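Local coordinates for protein amidohydrolase (Brucella melitensis biovar Abortus, PDB 4F0L) that probably hydrolyses the C-N bond of an imino-type substrate as a metal-dependent deaminase of the amidohydrolase family, here holding one iron ion, at residues 116-121 and 424-429; 168-173 and 223-228; 217-222 and 249-254; 312-317 and 355-360; 431-434 and 438-441. One frame throughout, in Å; residues are numbered along the deposited sequence. Where two conformers were deposited one is given.

How the interactions relate
The chain combines a TIM-barrel-type amidohydrolase domain with a smaller beta region; interaction 1 is buried, 4 and 5 are partly buried, and 2 and 3 are surface contacts. Interactions 1 and 5 adjoin, their centres about 7 Å apart: strands 422-428 and 431-435 are neighbours in one sheet, V426 and Q433 pair through their backbones, and E119 of interaction 1 reaches H439 of interaction 5. Across the chain's centre, interactions 2 and 3 touch with centres about 10 Å apart, A169 and A220 being joined by a backbone bond. Interaction 4 stands apart, its nearest atoms about 10 Å from interaction 3. Interaction 3 approaches the metal site, the R219 side chain lying about 13 Å from the iron.

Interaction 1: 116-121 and 424-429; sequences DMLEAG and CDVWVR
L118, near the C-terminal end of helix 103-119, packs against V426 and V428, two valines on the same side of strand 422-428. The apolar part centres on one methyl: CD2 of L118 lies 3.7 Å from CG2 of V428 and 4.2 Å from CG1 of V426. The L118 and V428 side chains cross at about a right angle. With CG of L118 beside its backbone N (chi1 -80°), the branch bends to the strand although its first bond does not point there.

A second kind of contact joins side chain to backbone: V426 CG2 rests 3.4 Å from the carbonyl O of L118. That oxygen also accepts the backbone N of G121 at 2.9 Å, within the Schellman motif that ends the helix. G121 has positive phi (98°), and its CA comes 4.3 Å from V426 CG2 as the chain leaves the helix.

Around this buried seam, T123 of strand 122-129 touches both valines, and V434 of strand 431-435 meets L118 and V426. The contact thus fits the end of helix 103-119 onto the mixed sheet, while G121 pairs with M61 of strand 56-66 through the backbone.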
# COMPACT_ATOMS: atom_id res chain seq x y z
N ASP B 116 0.55 16.43 6.59
CA ASP B 116 0.26 15.07 6.14
C ASP B 116 1.07 14.03 6.98
O ASP B 116 0.53 13.02 7.46
CB ASP B 116 0.64 15.00 4.65
CG ASP B 116 -0.29 14.16 3.84
OD1 ASP B 116 -0.65 13.09 4.38
OD2 ASP B 116 -0.59 14.53 2.64
N MET B 117 2.36 14.28 7.18
CA MET B 117 3.19 13.38 8.02
C MET B 117 2.65 13.29 9.44
O MET B 117 2.51 12.22 9.97
CB MET B 117 4.64 13.88 8.08
CG MET B 117 5.42 13.67 6.78
SD MET B 117 7.12 14.25 6.97
CE MET B 117 7.89 13.66 5.46
N LEU B 118 2.32 14.44 10.05
CA LEU B 118 1.77 14.44 11.41
C LEU B 118 0.47 13.64 11.47
O LEU B 118 0.30 12.82 12.37
CB LEU B 118 1.55 15.87 11.93
CG LEU B 118 2.80 16.58 12.46
CD1 LEU B 118 2.63 18.08 12.59
CD2 LEU B 118 3.18 15.99 13.85
N GLU B 119 -0.41 13.82 10.50
CA GLU B 119 -1.66 13.07 10.43
C GLU B 119 -1.45 11.53 10.25
O GLU B 119 -2.26 10.73 10.67
CB GLU B 119 -2.58 13.64 9.36
CG GLU B 119 -3.15 15.02 9.68
CD GLU B 119 -4.18 15.49 8.63
OE1 GLU B 119 -4.37 14.75 7.63
OE2 GLU B 119 -4.81 16.58 8.83
N ALA B 120 -0.31 11.16 9.71
CA ALA B 120 0.05 9.78 9.56
C ALA B 120 0.80 9.22 10.81
O ALA B 120 1.14 8.04 10.82
CB ALA B 120 0.92 9.61 8.31
N GLY B 121 1.10 10.06 11.80
CA GLY B 121 1.71 9.59 13.04
C GLY B 121 3.22 9.76 13.08
O GLY B 121 3.90 9.15 13.93
N CYS B 424 -5.30 8.48 15.41
CA CYS B 424 -6.33 9.33 16.02
C CYS B 424 -5.71 10.69 16.45
O CYS B 424 -5.76 11.66 15.71
CB CYS B 424 -7.01 8.61 17.17
SG CYS B 424 -8.53 9.42 17.69
N ASP B 425 -5.08 10.72 17.63
CA ASP B 425 -4.40 11.93 18.10
C ASP B 425 -2.89 11.81 17.99
O ASP B 425 -2.32 10.72 18.05
CB ASP B 425 -4.80 12.22 19.56
CG ASP B 425 -6.28 12.51 19.71
OD1 ASP B 425 -6.99 12.68 18.71
OD2 ASP B 425 -6.77 12.59 20.87
N VAL B 426 -2.23 12.95 17.85
CA VAL B 426 -0.80 12.97 17.76
C VAL B 426 -0.29 14.18 18.54
O VAL B 426 -0.78 15.29 18.34
CB VAL B 426 -0.33 13.09 16.29
CG1 VAL B 426 1.19 13.12 16.24
CG2 VAL B 426 -0.93 11.97 15.40
N TRP B 427 0.67 13.94 19.44
CA TRP B 427 1.31 14.97 20.22
C TRP B 427 2.75 15.09 19.85
O TRP B 427 3.46 14.08 19.70
CB TRP B 427 1.28 14.61 21.66
CG TRP B 427 -0.08 14.51 22.33
CD1 TRP B 427 -0.68 15.42 23.16
CD2 TRP B 427 -1.02 13.39 22.25
NE1 TRP B 427 -1.89 14.97 23.61
CE2 TRP B 427 -2.15 13.75 23.09
CE3 TRP B 427 -1.03 12.18 21.56
CZ2 TRP B 427 -3.25 12.91 23.23
CZ3 TRP B 427 -2.10 11.32 21.77
CH2 TRP B 427 -3.20 11.69 22.57
N VAL B 428 3.22 16.34 19.76
CA VAL B 428 4.65 16.64 19.63
C VAL B 428 5.03 17.69 20.69
O VAL B 428 4.40 18.75 20.79
CB VAL B 428 4.99 17.14 18.21
CG1 VAL B 428 6.44 17.63 18.14
CG2 VAL B 428 4.74 16.02 17.17
N ARG B 429 6.03 17.37 21.50
CA ARG B 429 6.44 18.20 22.64
C ARG B 429 5.23 18.51 23.49
O ARG B 429 5.07 19.63 23.97
CB ARG B 429 7.19 19.47 22.22
CG ARG B 429 8.42 19.20 21.35
CD ARG B 429 9.29 20.44 21.16
NE ARG B 429 8.56 21.51 20.53
CZ ARG B 429 8.30 21.58 19.22
NH1 ARG B 429 8.74 20.64 18.37
NH2 ARG B 429 7.58 22.61 18.74

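Interaction 2: 168-173 and 223-228; sequences YAHSGF and PDELDS
A169 and E225 have the closest alpha carbons across this contact, 8.8 Å apart, so the backbones stand well clear and side chains span the gap. Segment 168-173 is the loop after strand 160-167 and turns a corner at S171; segment 223-228 begins helix 223-229. The motif is a histidine-carboxylate hydrogen bond near the surface, linking a loop to the first turn of a helix, away from the metal site.

H170 and E225 reach out from opposite directions. CB of A169 borders the carboxylate as well, 3.9 Å from OE1 of E225. The glutamate chain is extended beyond CG (chi2 160°), which carries its carboxylate across to the imidazole. Ring and carboxylate are nearly coplanar, their planes 13° apart, and the acid lies at the ring's edge, in its plane.

Both flat groups have second partners. ND1 of H170 is hydrogen-bonded to the carbonyl O of A176, and OE1 of E225 accepts from the backbone N of T222, the N-cap residue of the same helix. The glutamate thereby ties the loop to the start of its own helix, with bonds at both ends of the imidazole limiting its rotation. Between the segments, H170 NE2 donates to E225 OE2 at 2.7 Å with an angle of 168° at the hydrogen, using the oxygen's syn lone pair.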
# COMPACT_ATOMS: atom_id res chain seq x y z
N TYR B 168 26.58 19.19 -1.96
CA TYR B 168 26.52 18.68 -3.35
C TYR B 168 27.41 19.55 -4.22
O TYR B 168 27.24 20.76 -4.27
CB TYR B 168 25.08 18.80 -3.84
CG TYR B 168 24.68 18.02 -5.08
CD1 TYR B 168 25.33 18.17 -6.29
CD2 TYR B 168 23.60 17.16 -5.03
CE1 TYR B 168 24.94 17.45 -7.42
CE2 TYR B 168 23.21 16.46 -6.14
CZ TYR B 168 23.89 16.61 -7.31
OH TYR B 168 23.45 15.89 -8.39
N ALA B 169 28.37 18.94 -4.92
CA ALA B 169 29.32 19.72 -5.73
C ALA B 169 29.65 19.12 -7.12
O ALA B 169 30.28 19.79 -7.91
CB ALA B 169 30.60 19.93 -4.95
N HIS B 170 29.25 17.88 -7.39
CA HIS B 170 29.69 17.15 -8.59
C HIS B 170 28.63 16.27 -9.17
O HIS B 170 27.68 15.84 -8.48
CB HIS B 170 30.92 16.33 -8.23
CG HIS B 170 32.00 17.16 -7.64
ND1 HIS B 170 32.77 17.97 -8.37
CD2 HIS B 170 32.37 17.36 -6.32
CE1 HIS B 170 33.61 18.62 -7.59
NE2 HIS B 170 33.36 18.26 -6.32
N SER B 171 28.76 16.02 -10.46
CA SER B 171 27.79 15.24 -11.20
C SER B 171 28.24 13.80 -11.44
O SER B 171 27.57 13.07 -12.13
CB SER B 171 27.50 15.91 -12.54
OG SER B 171 28.68 15.86 -13.35
N GLY B 172 29.37 13.38 -10.88
CA GLY B 172 29.84 12.01 -11.07
C GLY B 172 31.08 11.65 -10.29
O GLY B 172 31.79 12.55 -9.84
N PHE B 173 31.37 10.33 -10.16
CA PHE B 173 32.57 9.84 -9.45
C PHE B 173 33.82 10.54 -9.96
O PHE B 173 33.90 10.90 -11.14
CB PHE B 173 32.74 8.29 -9.57
CG PHE B 173 31.78 7.52 -8.72
CD1 PHE B 173 31.97 7.41 -7.35
CD2 PHE B 173 30.66 6.95 -9.28
CE1 PHE B 173 31.06 6.74 -6.56
CE2 PHE B 173 29.75 6.27 -8.50
CZ PHE B 173 29.94 6.17 -7.13
N PRO B 223 36.17 12.66 -1.95
CA PRO B 223 36.65 12.24 -0.63
C PRO B 223 37.11 13.38 0.29
O PRO B 223 36.78 13.39 1.46
CB PRO B 223 37.80 11.28 -0.95
CG PRO B 223 37.38 10.68 -2.26
CD PRO B 223 36.77 11.83 -3.03
N ASP B 224 37.83 14.37 -0.25
CA ASP B 224 38.27 15.52 0.54
C ASP B 224 37.09 16.36 1.02
O ASP B 224 37.07 16.82 2.17
CB ASP B 224 39.23 16.41 -0.28
CG ASP B 224 40.57 15.73 -0.56
OD1 ASP B 224 40.83 14.66 0.01
OD2 ASP B 224 41.39 16.29 -1.33
N GLU B 225 36.11 16.56 0.16
CA GLU B 225 34.95 17.35 0.54
C GLU B 225 34.16 16.60 1.61
O GLU B 225 33.62 17.21 2.52
CB GLU B 225 34.07 17.63 -0.66
CG GLU B 225 34.69 18.52 -1.74
CD GLU B 225 33.99 18.37 -3.09
OE1 GLU B 225 33.11 17.47 -3.25
OE2 GLU B 225 34.33 19.15 -4.01
N LEU B 226 34.10 15.28 1.49
CA LEU B 226 33.40 14.47 2.45
C LEU B 226 34.03 14.60 3.83
O LEU B 226 33.31 14.73 4.84
CB LEU B 226 33.40 13.01 1.98
CG LEU B 226 32.63 11.98 2.77
CD1 LEU B 226 31.16 12.37 2.78
CD2 LEU B 226 32.83 10.59 2.18
N ASP B 227 35.36 14.59 3.88
CA ASP B 227 36.06 14.83 5.15
C ASP B 227 35.69 16.17 5.78
O ASP B 227 35.37 16.22 6.96
CB ASP B 227 37.59 14.79 4.98
CG ASP B 227 38.11 13.39 4.71
OD1 ASP B 227 37.45 12.40 5.10
OD2 ASP B 227 39.21 13.29 4.10
N SER B 228 35.75 17.25 5.01
CA SER B 228 35.42 18.58 5.53
C SER B 228 34.00 18.69 6.06
O SER B 228 33.78 19.18 7.15
CB SER B 228 35.59 19.63 4.46
OG SER B 228 36.88 19.55 3.93

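Interaction 3: 217-222 and 249-254; sequences SLRAVT and VEDCIA
R219 and D251 form a salt bridge in which two guanidinium nitrogens share one carboxylate oxygen. NH1 of R219 donates to OD2 of D251 at 2.9 Å, and NH2 of R219 donates to the same OD2, also at 2.9 Å. The fork is symmetric, and each bond is noticeably bent, with angles of 143° and 146° at the hydrogens. OD2 lies close to the guanidinium plane, at its NH1-NH2 edge, whereas the carboxylate is turned almost perpendicular to that plane, 82° away. The two nitrogens therefore approach the anti side of OD2 from opposite faces of the carboxylate plane. The arginine chain is extended from CG to NE, which carries its charged end across to the helix.

The bridge ties the loop after strand 210-215 to helix 246-256, two connections on the rim of the TIM-barrel-type domain. The R219 side chain is about 9 Å from that of H241, a ligand of the iron, which places this link near the metal site without making it part of the coordination shell.

Within the loop, S217 forms an ST motif: its OG accepts the backbone N of A220 at 3.3 Å, and the carbonyl O of S217 accepts that same N at 3.2 Å. Three residues farther along the chain than R219, the side chain of T222 caps the start of helix 223-229. The carbonyl of A220 is taken up by the backbone N of A169.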
# COMPACT_ATOMS: atom_id res chain seq x y z
N SER B 217 25.75 12.15 -1.89
CA SER B 217 26.06 10.79 -2.35
C SER B 217 27.52 10.74 -2.70
O SER B 217 28.18 11.80 -2.79
CB SER B 217 25.26 10.45 -3.60
OG SER B 217 25.69 11.27 -4.66
N LEU B 218 28.02 9.55 -2.96
CA LEU B 218 29.42 9.42 -3.30
C LEU B 218 29.75 10.04 -4.66
O LEU B 218 30.87 10.46 -4.89
CB LEU B 218 29.87 7.96 -3.24
CG LEU B 218 29.80 7.34 -1.83
CD1 LEU B 218 30.14 5.85 -1.90
CD2 LEU B 218 30.69 8.07 -0.83
N ARG B 219 28.76 10.10 -5.55
CA ARG B 219 28.94 10.73 -6.87
C ARG B 219 29.11 12.22 -6.76
O ARG B 219 29.81 12.85 -7.55
CB ARG B 219 27.69 10.56 -7.76
CG ARG B 219 27.42 9.19 -8.29
CD ARG B 219 26.38 9.33 -9.40
NE ARG B 219 25.87 8.00 -9.72
CZ ARG B 219 26.39 7.18 -10.63
NH1 ARG B 219 27.42 7.55 -11.40
NH2 ARG B 219 25.86 5.98 -10.78
N ALA B 220 28.38 12.79 -5.80
CA ALA B 220 28.16 14.22 -5.76
C ALA B 220 29.24 14.92 -4.94
O ALA B 220 29.31 16.14 -4.95
CB ALA B 220 26.76 14.54 -5.27
N VAL B 221 30.08 14.14 -4.27
CA VAL B 221 31.04 14.69 -3.32
C VAL B 221 32.35 13.96 -3.51
O VAL B 221 32.34 12.75 -3.73
CB VAL B 221 30.52 14.51 -1.87
CG1 VAL B 221 31.45 15.18 -0.88
CG2 VAL B 221 29.10 15.08 -1.69
N THR B 222 33.48 14.68 -3.46
CA THR B 222 34.80 14.05 -3.48
C THR B 222 35.18 13.58 -2.06
O THR B 222 34.61 14.05 -1.08
CB THR B 222 35.94 15.00 -3.96
OG1 THR B 222 36.20 15.98 -2.97
CG2 THR B 222 35.59 15.71 -5.27
N VAL B 249 26.47 1.21 -8.07
CA VAL B 249 27.40 0.16 -7.62
C VAL B 249 28.43 -0.15 -8.72
O VAL B 249 29.63 -0.18 -8.43
CB VAL B 249 26.63 -1.12 -7.23
CG1 VAL B 249 27.56 -2.31 -7.01
CG2 VAL B 249 25.75 -0.86 -6.01
N GLU B 250 27.94 -0.32 -9.95
CA GLU B 250 28.80 -0.58 -11.10
C GLU B 250 29.79 0.60 -11.31
O GLU B 250 31.00 0.39 -11.46
CB GLU B 250 27.96 -0.77 -12.40
CG GLU B 250 26.88 -1.86 -12.48
CD GLU B 250 27.37 -3.27 -12.26
OE1 GLU B 250 28.11 -3.52 -11.28
OE2 GLU B 250 26.99 -4.15 -13.07
N ASP B 251 29.29 1.83 -11.30
CA ASP B 251 30.14 3.00 -11.50
C ASP B 251 31.15 3.13 -10.37
O ASP B 251 32.30 3.51 -10.62
CB ASP B 251 29.30 4.29 -11.62
CG ASP B 251 28.47 4.33 -12.89
OD1 ASP B 251 28.76 3.58 -13.83
OD2 ASP B 251 27.50 5.11 -12.95
N CYS B 252 30.72 2.84 -9.14
CA CYS B 252 31.61 2.97 -7.98
C CYS B 252 32.74 1.96 -8.10
O CYS B 252 33.91 2.31 -7.89
CB CYS B 252 30.89 2.76 -6.65
SG CYS B 252 31.98 3.17 -5.25
N ILE B 253 32.40 0.74 -8.50
CA ILE B 253 33.40 -0.29 -8.75
C ILE B 253 34.38 0.16 -9.83
O ILE B 253 35.60 0.02 -9.66
CB ILE B 253 32.76 -1.64 -9.15
CG1 ILE B 253 32.11 -2.29 -7.91
CG2 ILE B 253 33.81 -2.57 -9.77
CD1 ILE B 253 31.22 -3.47 -8.24
N ALA B 254 33.87 0.70 -10.93
CA ALA B 254 34.76 1.13 -12.02
C ALA B 254 35.73 2.22 -11.54
O ALA B 254 36.88 2.26 -11.94
CB ALA B 254 33.95 1.61 -13.23

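Interaction 4: 312-317 and 355-360; sequences FNATEF and NVLAAN
A314, in the first turn of helix 314-319, meets L357 of the loop 355-360 through its single methyl. CB of A314 lies 3.5 Å from CD2 of L357 and 3.8 Å from CD1 of L357, facing both branches of the leucine. The L357 chain reaches the helix because CG lies beside its backbone N (chi1 -56°) and the chain then runs on extended (chi2 -178°).

Next along the helix, T315 uses CG2, which packs 3.6 Å from CD2 of L357; the two side chains cross at about a right angle. V356 lies beside the same methyl, although the modelled separation there is too short to trust in detail. The alpha carbons of T315 and L357 are the nearest pair across the contact, 6.5 Å apart.

Q347 of helix 336-351 touches A314, V356 and L357, and L368 of helix 364-379 adds to the surroundings of L357. E344 of helix 336-351 accepts the backbone N of both V356 and L357, fixing the loop just where it meets helix 314-319. The chemistry across the two segments is carbon against carbon, so shape and burial, rather than directional bonds, join the helix start to this connection between two helices.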
# COMPACT_ATOMS: atom_id res chain seq x y z
N PHE B 312 15.90 -4.33 -0.10
CA PHE B 312 16.94 -4.28 0.97
C PHE B 312 17.23 -5.67 1.57
O PHE B 312 16.31 -6.51 1.69
CB PHE B 312 16.46 -3.32 2.08
CG PHE B 312 17.45 -3.08 3.17
CD1 PHE B 312 18.59 -2.30 2.94
CD2 PHE B 312 17.22 -3.57 4.45
CE1 PHE B 312 19.49 -2.06 3.96
CE2 PHE B 312 18.13 -3.32 5.49
CZ PHE B 312 19.27 -2.59 5.23
N ASN B 313 18.47 -5.85 2.03
CA ASN B 313 18.92 -7.10 2.66
C ASN B 313 18.49 -7.13 4.12
O ASN B 313 19.33 -7.17 5.03
CB ASN B 313 20.44 -7.25 2.61
CG ASN B 313 20.94 -7.45 1.21
OD1 ASN B 313 20.16 -7.71 0.31
ND2 ASN B 313 22.26 -7.33 1.02
N ALA B 314 17.18 -7.12 4.33
CA ALA B 314 16.59 -6.83 5.63
C ALA B 314 16.86 -7.90 6.72
O ALA B 314 17.19 -7.55 7.87
CB ALA B 314 15.08 -6.59 5.46
N THR B 315 16.74 -9.18 6.38
CA THR B 315 16.95 -10.24 7.40
C THR B 315 18.42 -10.33 7.82
O THR B 315 18.73 -10.35 9.01
CB THR B 315 16.42 -11.61 6.94
OG1 THR B 315 17.09 -12.00 5.74
CG2 THR B 315 14.94 -11.53 6.67
N GLU B 316 19.32 -10.28 6.84
CA GLU B 316 20.77 -10.28 7.11
C GLU B 316 21.13 -9.06 7.96
O GLU B 316 21.84 -9.17 8.95
CB GLU B 316 21.61 -10.35 5.82
N PHE B 317 20.59 -7.89 7.59
CA PHE B 317 20.90 -6.67 8.34
C PHE B 317 20.44 -6.78 9.81
O PHE B 317 21.24 -6.50 10.75
CB PHE B 317 20.33 -5.46 7.63
CG PHE B 317 20.75 -4.15 8.23
CD1 PHE B 317 22.08 -3.75 8.21
CD2 PHE B 317 19.82 -3.33 8.85
CE1 PHE B 317 22.48 -2.55 8.78
CE2 PHE B 317 20.21 -2.13 9.40
CZ PHE B 317 21.53 -1.73 9.37
N ASN B 355 5.98 -13.41 7.19
CA ASN B 355 6.50 -12.91 8.48
C ASN B 355 8.02 -12.97 8.55
O ASN B 355 8.60 -13.52 9.47
CB ASN B 355 5.80 -13.70 9.59
CG ASN B 355 4.31 -13.47 9.56
OD1 ASN B 355 3.87 -12.30 9.54
ND2 ASN B 355 3.51 -14.56 9.51
N VAL B 356 8.63 -12.39 7.52
CA VAL B 356 10.05 -12.43 7.34
C VAL B 356 10.77 -11.56 8.35
O VAL B 356 11.81 -11.97 8.88
CB VAL B 356 10.45 -11.98 5.91
CG1 VAL B 356 12.00 -11.91 5.80
CG2 VAL B 356 9.82 -12.93 4.89
N LEU B 357 10.23 -10.37 8.61
CA LEU B 357 10.89 -9.41 9.48
C LEU B 357 10.38 -9.42 10.93
O LEU B 357 10.80 -8.60 11.74
CB LEU B 357 10.88 -8.01 8.86
CG LEU B 357 11.51 -7.96 7.43
CD1 LEU B 357 11.52 -6.52 6.86
CD2 LEU B 357 12.90 -8.61 7.38
N ALA B 358 9.53 -10.39 11.27
CA ALA B 358 9.23 -10.65 12.68
C ALA B 358 10.52 -11.03 13.46
O ALA B 358 11.48 -11.52 12.88
CB ALA B 358 8.17 -11.76 12.81
N ALA B 359 10.53 -10.75 14.76
CA ALA B 359 11.68 -11.08 15.65
C ALA B 359 11.27 -12.25 16.52
O ALA B 359 10.23 -12.18 17.18
CB ALA B 359 12.06 -9.89 16.53
N ASN B 360 12.08 -13.30 16.55
CA ASN B 360 11.71 -14.54 17.25
C ASN B 360 10.46 -15.11 16.56
O ASN B 360 10.38 -15.14 15.32
CB ASN B 360 11.47 -14.28 18.74

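Interaction 5: 431-434 and 438-441; sequences VKQV and RHRL
OE1 of Q433 accepts a hydrogen bond from NH2 of R440 at 2.8 Å, the shortest polar link between the two segments. The donor lies in the plane of the amide carbonyl, on a lone pair, but the oxygen is tilted 29° out of the guanidinium plane, and the bond is bent to 135° at the hydrogen. Q433 and R440 run side by side in the same direction, with amide and guanidinium planes 70° apart. A bend at chi2 of Q433 turns its amide toward the arginine.

The backbone adds a straighter bond: R440 N donates to Q433 O at 3.1 Å, nearly end-on to the carbonyl. That oxygen also sits over one face of the H439 imidazole, and H439 CA approaches it at 3.4 Å in a CA-H...O contact. Beside it, V434 and H439 form an antiparallel non-hydrogen-bonded pair with their side chains on the same face, and V434 CA makes the reciprocal contact to R438 O, also 3.4 Å.

This is the beta hairpin of strands 431-435 and 438-439 at the margin of the mixed sheet. Q433 and V434 form a classic beta bulge opposite V426. Just past the hairpin, where L441 stands at the N-cap of helix 442-457, L441 N donates to ND1 of H439 at 2.9 Å, while NE2 of H439 bonds to the carbonyl O of A157, so both ring nitrogens are occupied. With one nitrogen accepting and the other donating, the imidazole is probably neutral with its proton on NE2.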
# COMPACT_ATOMS: atom_id res chain seq x y z
N VAL B 431 2.22 18.90 22.69
CA VAL B 431 1.13 19.70 22.06
C VAL B 431 0.35 18.81 21.11
O VAL B 431 0.93 18.20 20.22
CB VAL B 431 1.66 20.93 21.29
CG1 VAL B 431 0.51 21.69 20.59
CG2 VAL B 431 2.46 21.84 22.22
N LYS B 432 -0.97 18.73 21.29
CA LYS B 432 -1.80 17.87 20.42
C LYS B 432 -1.96 18.52 19.07
O LYS B 432 -2.71 19.46 18.93
CB LYS B 432 -3.19 17.59 21.03
CG LYS B 432 -3.92 16.51 20.24
CD LYS B 432 -5.35 16.30 20.71
CE LYS B 432 -5.42 15.51 21.98
NZ LYS B 432 -6.82 15.23 22.38
N GLN B 433 -1.22 18.03 18.07
CA GLN B 433 -1.27 18.64 16.76
C GLN B 433 -2.39 18.04 15.90
O GLN B 433 -2.94 18.74 15.07
CB GLN B 433 0.07 18.56 16.03
CG GLN B 433 1.20 19.33 16.69
CD GLN B 433 1.00 20.84 16.60
OE1 GLN B 433 0.10 21.30 15.92
NE2 GLN B 433 1.81 21.61 17.33
N VAL B 434 -2.73 16.77 16.13
CA VAL B 434 -3.71 16.05 15.34
C VAL B 434 -4.77 15.52 16.28
O VAL B 434 -4.45 14.95 17.33
CB VAL B 434 -3.04 14.89 14.57
CG1 VAL B 434 -4.10 14.07 13.79
CG2 VAL B 434 -1.94 15.44 13.65
N ARG B 438 -7.21 14.61 12.19
CA ARG B 438 -7.14 15.93 11.56
C ARG B 438 -6.16 16.87 12.28
O ARG B 438 -6.28 17.13 13.48
CB ARG B 438 -8.54 16.54 11.56
CG ARG B 438 -8.60 17.95 11.02
CD ARG B 438 -10.02 18.55 11.14
NE ARG B 438 -10.85 18.13 10.04
CZ ARG B 438 -10.87 18.70 8.84
NH1 ARG B 438 -10.13 19.75 8.56
NH2 ARG B 438 -11.68 18.22 7.90
N HIS B 439 -5.20 17.39 11.54
CA HIS B 439 -4.32 18.44 12.02
C HIS B 439 -5.07 19.71 12.17
O HIS B 439 -5.85 20.09 11.30
CB HIS B 439 -3.17 18.66 11.05
CG HIS B 439 -2.02 19.53 11.59
ND1 HIS B 439 -2.10 20.89 11.65
CD2 HIS B 439 -0.77 19.19 12.06
CE1 HIS B 439 -0.97 21.38 12.14
NE2 HIS B 439 -0.14 20.34 12.40
N ARG B 440 -4.79 20.41 13.26
CA ARG B 440 -5.45 21.66 13.57
C ARG B 440 -5.36 22.73 12.45
O ARG B 440 -6.20 23.57 12.40
CB ARG B 440 -4.92 22.21 14.91
CG ARG B 440 -3.42 22.42 14.93
CD ARG B 440 -2.92 22.97 16.27
NE ARG B 440 -2.46 24.36 16.11
CZ ARG B 440 -1.34 24.72 15.46
NH1 ARG B 440 -1.06 25.99 15.39
NH2 ARG B 440 -0.48 23.83 14.88
N LEU B 441 -4.37 22.68 11.57
CA LEU B 441 -4.22 23.63 10.44
C LEU B 441 -4.36 23.01 9.02
O LEU B 441 -3.90 23.58 8.00
CB LEU B 441 -2.83 24.29 10.56
CG LEU B 441 -2.47 25.21 11.74
CD1 LEU B 441 -1.09 25.87 11.55
CD2 LEU B 441 -3.54 26.27 11.95